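Local coordinates for acetyltransferase (Elizabethkingia anophelis, PDB 6AO7) that transfers the acetyl group of bound acetyl-CoA to an acceptor that the structure alone does not show, and forms a two-fold symmetric dimer, at the interface of chains A and B. Coordinates in Å, arbitrary orientation; residue numbers count along the deposited sequence, not the author numbering. Chains: chain A/B, Acetyltransferase.

The interface of chains A and B. Residues chain A 113, 132, 134-135, 153-154; chain B 123, 128-131.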
ATOM      1  N   ASN A 113       3.265   4.346  -5.183  1.00 30.60           N
ATOM      2  CA  ASN A 113       2.139   3.413  -5.097  1.00 28.76           C
ATOM      3  C   ASN A 113       2.577   1.968  -5.338  1.00 32.87           C
ATOM      4  O   ASN A 113       1.976   1.041  -4.795  1.00 34.35           O
ATOM      5  CB  ASN A 113       1.031   3.804  -6.082  1.00 30.71           C
ATOM      6  CG  ASN A 113       1.513   3.883  -7.518  1.00 32.54           C
ATOM      7  OD1 ASN A 113       2.014   4.912  -7.954  1.00 34.99           O
ATOM      8  ND2 ASN A 113       1.327   2.800  -8.273  1.00 33.79           N
ATOM      9  N   ILE A 132      -2.988  10.423  -0.374  1.00 36.49           N
ATOM     10  CA  ILE A 132      -2.544  10.077  -1.724  1.00 33.58           C
ATOM     11  C   ILE A 132      -2.275  11.369  -2.490  1.00 40.95           C
ATOM     12  O   ILE A 132      -3.121  12.270  -2.509  1.00 41.40           O
ATOM     13  CB  ILE A 132      -3.580   9.216  -2.469  1.00 37.53           C
ATOM     14  CG1 ILE A 132      -4.088   8.092  -1.568  1.00 41.14           C
ATOM     15  CG2 ILE A 132      -2.962   8.648  -3.743  1.00 42.54           C
ATOM     16  CD1 ILE A 132      -2.973   7.251  -1.005  1.00 45.62           C
ATOM     17  N   LYS A 134      -1.983  12.259  -6.110  1.00 45.85           N
ATOM     18  CA  LYS A 134      -2.204  11.704  -7.442  1.00 44.90           C
ATOM     19  C   LYS A 134      -1.235  12.297  -8.458  1.00 45.67           C
ATOM     20  O   LYS A 134      -1.073  13.519  -8.544  1.00 45.43           O
ATOM     21  CB  LYS A 134      -3.644  11.951  -7.887  1.00 50.70           C
ATOM     22  CG  LYS A 134      -3.955  11.406  -9.277  1.00 57.54           C
ATOM     23  CD  LYS A 134      -5.361  11.773  -9.717  1.00 59.29           C
ATOM     24  CE  LYS A 134      -5.615  11.362 -11.158  1.00 59.31           C
ATOM     25  NZ  LYS A 134      -7.021  11.634 -11.569  1.00 66.23           N
ATOM     26  N   ASN A 135      -0.593  11.423  -9.236  1.00 40.76           N
ATOM     27  CA  ASN A 135       0.319  11.819 -10.311  1.00 53.00           C
ATOM     28  C   ASN A 135       1.523  12.620  -9.815  1.00 47.37           C
ATOM     29  O   ASN A 135       2.134  13.359 -10.589  1.00 48.23           O
ATOM     30  CB  ASN A 135      -0.414  12.603 -11.410  1.00 53.44           C
ATOM     31  CG  ASN A 135      -1.192  11.697 -12.351  1.00 55.32           C
ATOM     32  OD1 ASN A 135      -0.883  10.511 -12.492  1.00 46.45           O
ATOM     33  ND2 ASN A 135      -2.197  12.257 -13.009  1.00 63.20           N
ATOM     34  N   THR A 153       3.126   6.093 -10.312  1.00 36.50           N
ATOM     35  CA  THR A 153       2.599   7.411 -10.664  1.00 34.00           C
ATOM     36  C   THR A 153       2.285   8.288  -9.459  1.00 42.65           C
ATOM     37  O   THR A 153       2.446   9.512  -9.526  1.00 40.26           O
ATOM     38  CB  THR A 153       1.312   7.276 -11.490  1.00 37.36           C
ATOM     39  OG1 THR A 153       0.400   6.434 -10.784  1.00 41.02           O
ATOM     40  CG2 THR A 153       1.584   6.679 -12.858  1.00 39.43           C
ATOM     41  N   ASP A 154       1.791   7.705  -8.374  1.00 39.62           N
ATOM     42  CA  ASP A 154       1.245   8.468  -7.263  1.00 37.64           C
ATOM     43  C   ASP A 154       2.116   8.294  -6.029  1.00 36.26           C
ATOM     44  O   ASP A 154       2.798   7.280  -5.862  1.00 36.48           O
ATOM     45  CB  ASP A 154      -0.190   8.025  -6.945  1.00 40.21           C
ATOM     46  CG  ASP A 154      -1.057   7.879  -8.187  1.00 41.72           C
ATOM     47  OD1 ASP A 154      -1.830   6.898  -8.264  1.00 37.20           O
ATOM     48  OD2 ASP A 154      -0.976   8.732  -9.098  1.00 45.00           O
TER
ATOM     49  N   GLN B 123      -3.524  -3.232  -8.168  1.00 25.73           N
ATOM     50  CA  GLN B 123      -2.870  -2.283  -9.068  1.00 27.70           C
ATOM     51  C   GLN B 123      -2.409  -2.955 -10.352  1.00 28.58           C
ATOM     52  O   GLN B 123      -2.473  -2.346 -11.429  1.00 29.48           O
ATOM     53  CB  GLN B 123      -1.690  -1.613  -8.369  1.00 31.20           C
ATOM     54  CG  GLN B 123      -2.136  -0.729  -7.233  1.00 28.18           C
ATOM     55  CD  GLN B 123      -0.966   0.033  -6.684  1.00 33.22           C
ATOM     56  OE1 GLN B 123      -0.522   1.004  -7.284  1.00 34.73           O
ATOM     57  NE2 GLN B 123      -0.437  -0.419  -5.555  1.00 32.82           N
ATOM     58  N   ARG B 128      -6.086   2.168  -9.222  1.00 31.41           N
ATOM     59  CA  ARG B 128      -5.201   3.190  -8.671  1.00 32.94           C
ATOM     60  C   ARG B 128      -5.577   3.425  -7.216  1.00 36.71           C
ATOM     61  O   ARG B 128      -6.757   3.407  -6.868  1.00 35.68           O
ATOM     62  CB  ARG B 128      -5.323   4.505  -9.448  1.00 37.11           C
ATOM     63  CG  ARG B 128      -4.971   4.413 -10.926  1.00 43.72           C
ATOM     64  CD  ARG B 128      -3.489   4.653 -11.192  1.00 51.25           C
ATOM     65  NE  ARG B 128      -3.043   6.002 -10.833  1.00 56.48           N
ATOM     66  CZ  ARG B 128      -3.076   7.052 -11.652  1.00 54.10           C
ATOM     67  NH1 ARG B 128      -3.546   6.921 -12.883  1.00 52.73           N
ATOM     68  NH2 ARG B 128      -2.639   8.240 -11.238  1.00 48.69           N
ATOM     69  N   ILE B 129      -4.584   3.679  -6.365  1.00 34.45           N
ATOM     70  CA  ILE B 129      -4.906   4.027  -4.986  1.00 39.73           C
ATOM     71  C   ILE B 129      -5.487   5.438  -4.955  1.00 39.28           C
ATOM     72  O   ILE B 129      -4.893   6.375  -5.498  1.00 36.47           O
ATOM     73  CB  ILE B 129      -3.665   3.894  -4.097  1.00 37.08           C
ATOM     74  CG1 ILE B 129      -3.145   2.455  -4.128  1.00 33.52           C
ATOM     75  CG2 ILE B 129      -3.980   4.343  -2.689  1.00 35.58           C
ATOM     76  CD1 ILE B 129      -1.904   2.264  -3.290  1.00 33.59           C
ATOM     77  N   THR B 130      -6.679   5.595  -4.365  1.00 33.36           N
ATOM     78  CA  THR B 130      -7.309   6.915  -4.441  1.00 37.41           C
ATOM     79  C   THR B 130      -7.725   7.527  -3.108  1.00 38.19           C
ATOM     80  O   THR B 130      -7.811   8.757  -3.010  1.00 35.53           O
ATOM     81  CB  THR B 130      -8.531   6.893  -5.365  1.00 38.24           C
ATOM     82  OG1 THR B 130      -9.456   5.873  -4.954  1.00 43.84           O
ATOM     83  CG2 THR B 130      -8.101   6.682  -6.819  1.00 36.90           C
ATOM     84  N   ASP B 131      -7.989   6.719  -2.083  1.00 35.38           N
ATOM     85  CA  ASP B 131      -8.586   7.255  -0.864  1.00 38.52           C
ATOM     86  C   ASP B 131      -8.172   6.427   0.342  1.00 39.97           C
ATOM     87  O   ASP B 131      -7.963   5.216   0.237  1.00 34.59           O
ATOM     88  CB  ASP B 131     -10.119   7.272  -0.945  1.00 40.29           C
ATOM     89  CG  ASP B 131     -10.644   8.254  -1.965  1.00 57.35           C
ATOM     90  OD1 ASP B 131     -10.746   9.452  -1.627  1.00 70.44           O
ATOM     91  OD2 ASP B 131     -10.955   7.825  -3.101  1.00 55.45           O
TER
HETATM   92  O   HOH W   1      -2.058   4.067  -7.424  1.00 33.51           O
HETATM   93  O   HOH W   2      -4.588   7.910  -7.701  1.00 39.68           O
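The guanidinium of B:Arg128 has the carboxylate of A:Asp154 at its edge and in its plane, the two groups turned only 22° apart. Over one face, off-centre towards NE and NH2, the A:Thr153 hydroxyl OG1 sits 3.6 Å from CZ of B:Arg128, a contact and not a hydrogen bond. The grip is side-on and bidentate: NE of B:Arg128 donates to OD1 of A:Asp154 at 3.0 Å, and NH2 of B:Arg128 donates to OD2 of A:Asp154 at 2.8 Å, each meeting a syn lone pair. The second bond is also a salt bridge. Bends at chi2 and chi3 fold the arginine chain so that NE and NH2 both face the acid. Near NH2, the side-chain oxygen of A:Asn135 adds a weak bond, its amide inclined to the guanidinium.

Second-shell contacts fix the carboxylate: the backbone N of A:Asn135 donates to the anti lone pair of OD2 of A:Asp154 at 2.7 Å, so OD2 accepts from both chains. Such pairing would be expected to favour the ionised acid. OD1 also contacts two waters, which bridge it to the backbone N and O of B:Ile129 at the start of strand 128-133.

A second polar pair joins two amides whose planes are 52° apart. ND2 of A:Asn113 donates to OE1 of B:Gln123 at 2.8 Å, in the carbonyl plane of the glutamine, while NE2 of B:Gln123 donates to the backbone O of A:Asn113 from above its carbonyl plane. The crowded chi1 of A:Asn113 (57°) accompanies a further bond within chain A, from the backbone N of A:Asp154 to OD1 of A:Asn113, which fixes the amide's rotation and ties the two clusters together.

This patch belongs to the two-fold dimer interface, where strand 128-133 contributes from both subunits; each contact therefore has a twin with the chains exchanged. Apolar packing completes it: A:Ile132 and B:Ile129 cross at about a right angle, tip to branch, with CD1 of A:Ile132 3.5 Å from the CG2 methyl of B:Ile129.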